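Long-range contacts in mandelate racemase/muconate lactonizing enzyme (Jannaschia sp., PDB 4J3Z), which is a member of the enolase superfamily that probably acts as an isomerase or lyase on a carboxylate substrate, its reaction not being established: residues D[307-312]-D[329-334]; D[126-131]-D[355-360]. All blocks are in the same frame, centred on the assembly; numbering follows the deposited sequence.

Contact 1 (D[307-312]-D[329-334]); sequences LAPHLY and PNLLMV
Pro309 meets 329-334 at an edge and on one face of its ring. Leu331 CD1 lies close to the ring plane, off the CG-CD edge and 3.7 Å from Pro309 CD, the side chains crossing at about a right angle. Val334 CG1 stands off one face, 4.1 Å from Pro309 CG, and the carbonyl oxygen of Met333 comes in obliquely to within 3.5 Å of Pro309 CD. This oxygen also takes a CA-H...O contact from Ala308 CA at 3.2 Å. Leu307 N gives its hydrogen to Asn330 O over 3.1 Å, from above the carbonyl plane, 40° out of it. In return Leu332 N, tilted less from the carbonyl plane it meets, binds Leu307 O at 2.9 Å, so Leu307 is gripped through both its polar backbone atoms in a single beta bridge with Leu331. With CG anti to the backbone N (chi1 -174°), Leu331 brings CD1 to 3.6 Å from Leu307 O and 4.0 Å from Leu307 CD2. Asn330 ND2 makes a weak hydrogen bond to Ala297 O. The contact joins the loops that lead into and out of helix 315-327, in the last beta-alpha-beta step of the barrel: Pro309 and Val334 rest on that helix, Leu331 and Val334 on Ile126 of strand 125-131, and Ala308 and Leu332 on Trp233 of strand 233-235.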
loop_
_atom_site.group_PDB
_atom_site.type_symbol
_atom_site.label_atom_id
_atom_site.label_comp_id
_atom_site.label_asym_id
_atom_site.label_seq_id
_atom_site.Cartn_x
_atom_site.Cartn_y
_atom_site.Cartn_z
ATOM N N LEU D 307 20.541 2.248 -18.093
ATOM C CA LEU D 307 21.060 0.976 -18.614
ATOM C C LEU D 307 22.584 0.882 -18.606
ATOM O O LEU D 307 23.279 1.809 -19.047
ATOM C CB LEU D 307 20.566 0.740 -20.032
ATOM C CG LEU D 307 20.945 -0.611 -20.637
ATOM C CD1 LEU D 307 19.800 -1.601 -20.454
ATOM C CD2 LEU D 307 21.316 -0.450 -22.106
ATOM N N ALA D 308 23.095 -0.253 -18.127
ATOM C CA ALA D 308 24.539 -0.479 -18.041
ATOM C C ALA D 308 24.910 -1.883 -18.524
ATOM O O ALA D 308 25.186 -2.770 -17.703
ATOM C CB ALA D 308 25.020 -0.259 -16.609
ATOM N N PRO D 309 24.944 -2.089 -19.856
ATOM C CA PRO D 309 25.099 -3.454 -20.369
ATOM C C PRO D 309 26.303 -4.164 -19.767
ATOM O O PRO D 309 27.428 -3.647 -19.816
ATOM C CB PRO D 309 25.269 -3.265 -21.882
ATOM C CG PRO D 309 24.759 -1.904 -22.177
ATOM C CD PRO D 309 24.936 -1.087 -20.932
ATOM N N HIS D 310 26.032 -5.331 -19.182
ATOM C CA HIS D 310 27.018 -6.204 -18.559
ATOM C C HIS D 310 27.980 -6.815 -19.576
ATOM O O HIS D 310 27.615 -7.017 -20.735
ATOM C CB HIS D 310 26.260 -7.315 -17.830
ATOM C CG HIS D 310 27.133 -8.384 -17.255
ATOM N ND1 HIS D 310 27.445 -9.538 -17.940
ATOM C CD2 HIS D 310 27.744 -8.481 -16.051
ATOM C CE1 HIS D 310 28.216 -10.298 -17.185
ATOM N NE2 HIS D 310 28.406 -9.683 -16.032
ATOM N N LEU D 311 29.214 -7.097 -19.147
ATOM C CA LEU D 311 30.161 -7.875 -19.958
ATOM C C LEU D 311 31.165 -8.676 -19.132
ATOM O O LEU D 311 32.127 -8.121 -18.574
ATOM C CB LEU D 311 30.898 -7.009 -20.990
ATOM C CG LEU D 311 31.890 -7.812 -21.864
ATOM C CD1 LEU D 311 31.176 -8.735 -22.857
ATOM C CD2 LEU D 311 32.885 -6.908 -22.573
ATOM N N TYR D 312 30.918 -9.979 -19.048
ATOM C CA TYR D 312 31.927 -10.935 -18.626
ATOM C C TYR D 312 31.959 -12.075 -19.637
ATOM O O TYR D 312 31.719 -13.237 -19.305
ATOM C CB TYR D 312 31.685 -11.450 -17.213
ATOM C CG TYR D 312 32.878 -12.205 -16.662
ATOM C CD1 TYR D 312 34.095 -11.558 -16.440
ATOM C CD2 TYR D 312 32.791 -13.568 -16.364
ATOM C CE1 TYR D 312 35.190 -12.244 -15.945
ATOM C CE2 TYR D 312 33.882 -14.262 -15.865
ATOM C CZ TYR D 312 35.078 -13.594 -15.660
ATOM O OH TYR D 312 36.166 -14.275 -15.165
ATOM N N PRO D 329 18.973 6.751 -24.894
ATOM C CA PRO D 329 19.104 8.021 -24.167
ATOM C C PRO D 329 19.459 7.841 -22.698
ATOM O O PRO D 329 20.075 8.734 -22.094
ATOM C CB PRO D 329 17.707 8.642 -24.298
ATOM C CG PRO D 329 17.205 8.109 -25.607
ATOM C CD PRO D 329 17.723 6.695 -25.678
ATOM N N ASN D 330 19.085 6.694 -22.139
ATOM C CA ASN D 330 19.274 6.402 -20.719
ATOM C C ASN D 330 20.518 5.561 -20.422
ATOM O O ASN D 330 20.674 5.045 -19.318
ATOM C CB ASN D 330 18.025 5.721 -20.144
ATOM C CG ASN D 330 17.734 4.387 -20.801
ATOM O OD1 ASN D 330 17.986 4.202 -21.989
ATOM N ND2 ASN D 330 17.200 3.447 -20.027
ATOM N N LEU D 331 21.404 5.424 -21.404
ATOM C CA LEU D 331 22.646 4.688 -21.192
ATOM C C LEU D 331 23.554 5.387 -20.183
ATOM O O LEU D 331 23.858 6.569 -20.329
ATOM C CB LEU D 331 23.410 4.504 -22.505
ATOM C CG LEU D 331 24.646 3.610 -22.342
ATOM C CD1 LEU D 331 24.277 2.143 -22.526
ATOM C CD2 LEU D 331 25.731 4.026 -23.312
ATOM N N LEU D 332 23.981 4.654 -19.160
ATOM C CA LEU D 332 24.999 5.163 -18.247
ATOM C C LEU D 332 26.416 4.782 -18.713
ATOM O O LEU D 332 27.242 5.666 -18.952
ATOM C CB LEU D 332 24.727 4.707 -16.818
ATOM C CG LEU D 332 25.748 5.102 -15.753
ATOM C CD1 LEU D 332 25.783 6.604 -15.506
ATOM C CD2 LEU D 332 25.450 4.338 -14.477
ATOM N N MET D 333 26.691 3.482 -18.849
ATOM C CA MET D 333 28.003 3.005 -19.325
ATOM C C MET D 333 28.012 1.528 -19.685
ATOM O O MET D 333 27.296 0.727 -19.080
ATOM C CB MET D 333 29.112 3.278 -18.292
ATOM C CG MET D 333 28.861 2.693 -16.907
ATOM S SD MET D 333 30.017 3.261 -15.647
ATOM C CE MET D 333 29.204 4.746 -15.072
ATOM N N VAL D 334 28.828 1.181 -20.680
ATOM C CA VAL D 334 29.144 -0.211 -21.001
ATOM C C VAL D 334 30.303 -0.721 -20.133
ATOM O O VAL D 334 31.291 -0.020 -19.941
ATOM C CB VAL D 334 29.538 -0.394 -22.488
ATOM C CG1 VAL D 334 28.336 -0.224 -23.404
ATOM C CG2 VAL D 334 30.661 0.561 -22.884
#

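Contact 2 (D[126-131]-D[355-360]); sequences IRAYTY and GFVAAP
Phe356 and Arg127 carry the side-chain packing between the strands, on one face of the sheet. Swung anti to its own carbonyl carbon (chi1 -75°), the phenylalanine ring slants over the neighbouring strand, with CD2 3.5 Å from Ile126 O and CE2 3.8 Å from Arg127 CB. The arginine chain runs on, extended, past the CE2-CZ side of the ring, its guanidinium turned 38° from the ring plane. Replacing Phe356 by an alanine would probably uncover the CB and CG of Arg127 and deprive Arg125 of its cation-pi partner. Charge pairing lies beyond the two strands: Arg127 NH2 forms a salt bridge with Asp205 and a hydrogen bond to Thr163 O, which fix the far end of the chain. The backbone bonds are those of an antiparallel pair. Ile126 and Val357 form the hydrogen-bonded pair: Val357 N binds Ile126 O at 2.8 Å, while the bond from Ile126 N to Val357 O is modelled unusually short. Arg127 and Phe356 form the non-hydrogen-bonded pair, and Ala128 N reaches Gly355 O at 3.2 Å, less straight, at 144°. Strand 125-131 is the first of the enolase-type beta/alpha barrel, and 356-358 adds an antiparallel strand beside its beginning, on the edge that further along serves strand 164-167. Gly355, at positive phi, leads into this added strand. Apolar contacts fill the other face, where Val357 CG2 sits 4.1 Å from Ala128 CB and 4.5 Å from Ile126 CG2, with Trp318 of helix 315-327 against Val357.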
loop_
_atom_site.group_PDB
_atom_site.type_symbol
_atom_site.label_atom_id
_atom_site.label_comp_id
_atom_site.label_asym_id
_atom_site.label_seq_id
_atom_site.Cartn_x
_atom_site.Cartn_y
_atom_site.Cartn_z
ATOM N N ILE D 126 30.316 6.590 -26.276
ATOM C CA ILE D 126 29.681 5.875 -25.175
ATOM C C ILE D 126 30.650 5.699 -24.015
ATOM O O ILE D 126 31.801 5.288 -24.211
ATOM C CB ILE D 126 29.092 4.535 -25.685
ATOM C CG1 ILE D 126 27.615 4.715 -26.039
ATOM C CG2 ILE D 126 29.270 3.400 -24.694
ATOM C CD1 ILE D 126 27.384 5.267 -27.424
ATOM N N ARG D 127 30.182 6.037 -22.813
ATOM C CA ARG D 127 31.008 5.983 -21.612
ATOM C C ARG D 127 31.265 4.541 -21.239
ATOM O O ARG D 127 30.360 3.701 -21.322
ATOM C CB ARG D 127 30.351 6.736 -20.455
ATOM C CG ARG D 127 31.288 7.033 -19.290
ATOM C CD ARG D 127 30.597 7.880 -18.237
ATOM N NE ARG D 127 31.151 7.679 -16.903
ATOM C CZ ARG D 127 30.519 7.999 -15.778
ATOM N NH1 ARG D 127 29.301 8.531 -15.825
ATOM N NH2 ARG D 127 31.101 7.778 -14.602
ATOM N N ALA D 128 32.507 4.256 -20.852
ATOM C CA ALA D 128 32.953 2.895 -20.561
ATOM C C ALA D 128 33.684 2.803 -19.226
ATOM O O ALA D 128 34.370 3.744 -18.812
ATOM C CB ALA D 128 33.854 2.397 -21.681
ATOM N N TYR D 129 33.538 1.665 -18.554
ATOM C CA TYR D 129 34.362 1.365 -17.382
ATOM C C TYR D 129 35.065 0.023 -17.528
ATOM O O TYR D 129 34.978 -0.613 -18.573
ATOM C CB TYR D 129 33.537 1.405 -16.096
ATOM C CG TYR D 129 32.543 0.263 -15.915
ATOM C CD1 TYR D 129 32.930 -0.944 -15.326
ATOM C CD2 TYR D 129 31.213 0.405 -16.307
ATOM C CE1 TYR D 129 32.021 -1.973 -15.145
ATOM C CE2 TYR D 129 30.299 -0.616 -16.125
ATOM C CZ TYR D 129 30.705 -1.800 -15.541
ATOM O OH TYR D 129 29.801 -2.820 -15.366
ATOM N N THR D 130 35.762 -0.394 -16.472
ATOM C CA THR D 130 36.454 -1.678 -16.443
ATOM C C THR D 130 36.561 -2.216 -15.001
ATOM O O THR D 130 36.385 -1.470 -14.037
ATOM C CB THR D 130 37.849 -1.548 -17.096
ATOM O OG1 THR D 130 38.528 -2.809 -17.081
ATOM C CG2 THR D 130 38.688 -0.499 -16.380
ATOM N N TYR D 131 36.816 -3.516 -14.860
ATOM C CA TYR D 131 37.281 -4.068 -13.586
ATOM C C TYR D 131 38.673 -3.497 -13.283
ATOM O O TYR D 131 39.323 -2.955 -14.177
ATOM C CB TYR D 131 37.358 -5.596 -13.652
ATOM C CG TYR D 131 36.319 -6.338 -12.840
ATOM C CD1 TYR D 131 36.436 -6.445 -11.453
ATOM C CD2 TYR D 131 35.231 -6.968 -13.465
ATOM C CE1 TYR D 131 35.490 -7.131 -10.705
ATOM C CE2 TYR D 131 34.288 -7.667 -12.729
ATOM C CZ TYR D 131 34.416 -7.739 -11.348
ATOM O OH TYR D 131 33.479 -8.426 -10.609
ATOM N N GLY D 355 38.778 6.263 -22.333
ATOM C CA GLY D 355 37.603 6.047 -21.470
ATOM C C GLY D 355 36.235 5.975 -22.148
ATOM O O GLY D 355 35.215 5.803 -21.472
ATOM N N PHE D 356 36.211 6.110 -23.475
ATOM C CA PHE D 356 34.973 6.123 -24.255
ATOM C C PHE D 356 35.082 5.248 -25.503
ATOM O O PHE D 356 36.179 5.026 -26.031
ATOM C CB PHE D 356 34.600 7.560 -24.678
ATOM C CG PHE D 356 34.032 8.408 -23.564
ATOM C CD1 PHE D 356 34.869 9.021 -22.628
ATOM C CD2 PHE D 356 32.666 8.608 -23.458
ATOM C CE1 PHE D 356 34.348 9.802 -21.599
ATOM C CE2 PHE D 356 32.132 9.393 -22.438
ATOM C CZ PHE D 356 32.971 9.995 -21.510
ATOM N N VAL D 357 33.936 4.754 -25.963
ATOM C CA VAL D 357 33.831 4.037 -27.228
ATOM C C VAL D 357 33.024 4.910 -28.166
ATOM O O VAL D 357 32.032 5.504 -27.749
ATOM C CB VAL D 357 33.076 2.695 -27.075
ATOM C CG1 VAL D 357 33.385 1.769 -28.247
ATOM C CG2 VAL D 357 33.407 2.026 -25.754
ATOM N N ALA D 358 33.445 4.995 -29.425
ATOM C CA ALA D 358 32.716 5.776 -30.422
ATOM C C ALA D 358 31.791 4.843 -31.176
ATOM O O ALA D 358 32.134 3.679 -31.413
ATOM C CB ALA D 358 33.681 6.465 -31.378
ATOM N N ALA D 359 30.619 5.352 -31.548
ATOM C CA ALA D 359 29.655 4.599 -32.347
ATOM C C ALA D 359 30.308 4.030 -33.611
ATOM O O ALA D 359 30.846 4.791 -34.418
ATOM C CB ALA D 359 28.466 5.476 -32.703
ATOM N N PRO D 360 30.279 2.689 -33.775
ATOM C CA PRO D 360 30.911 2.013 -34.921
ATOM C C PRO D 360 30.328 2.422 -36.287
ATOM O O PRO D 360 29.222 2.976 -36.363
ATOM C CB PRO D 360 30.666 0.524 -34.637
ATOM C CG PRO D 360 30.418 0.447 -33.164
ATOM C CD PRO D 360 29.702 1.721 -32.823
#

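The two contacts lie about 10 Å apart, centre to centre, and meet on strand 125-131, which is joined along one edge by 356-358 and along the other by the end of 329-334. Val334 N and Val334 O probably hydrogen-bond Arg127 O at 3.0 Å and Tyr129 N at 3.1 Å, so the last barrel strand closes on the first. Met333 adds its CB, 3.3 Å from Arg127 O. In sequence, contact 1 falls wholly between the two partners of contact 2. In this superfamily the active site lies at the C-terminal ends of the barrel strands, the direction in which 307-312 runs on beyond contact 1.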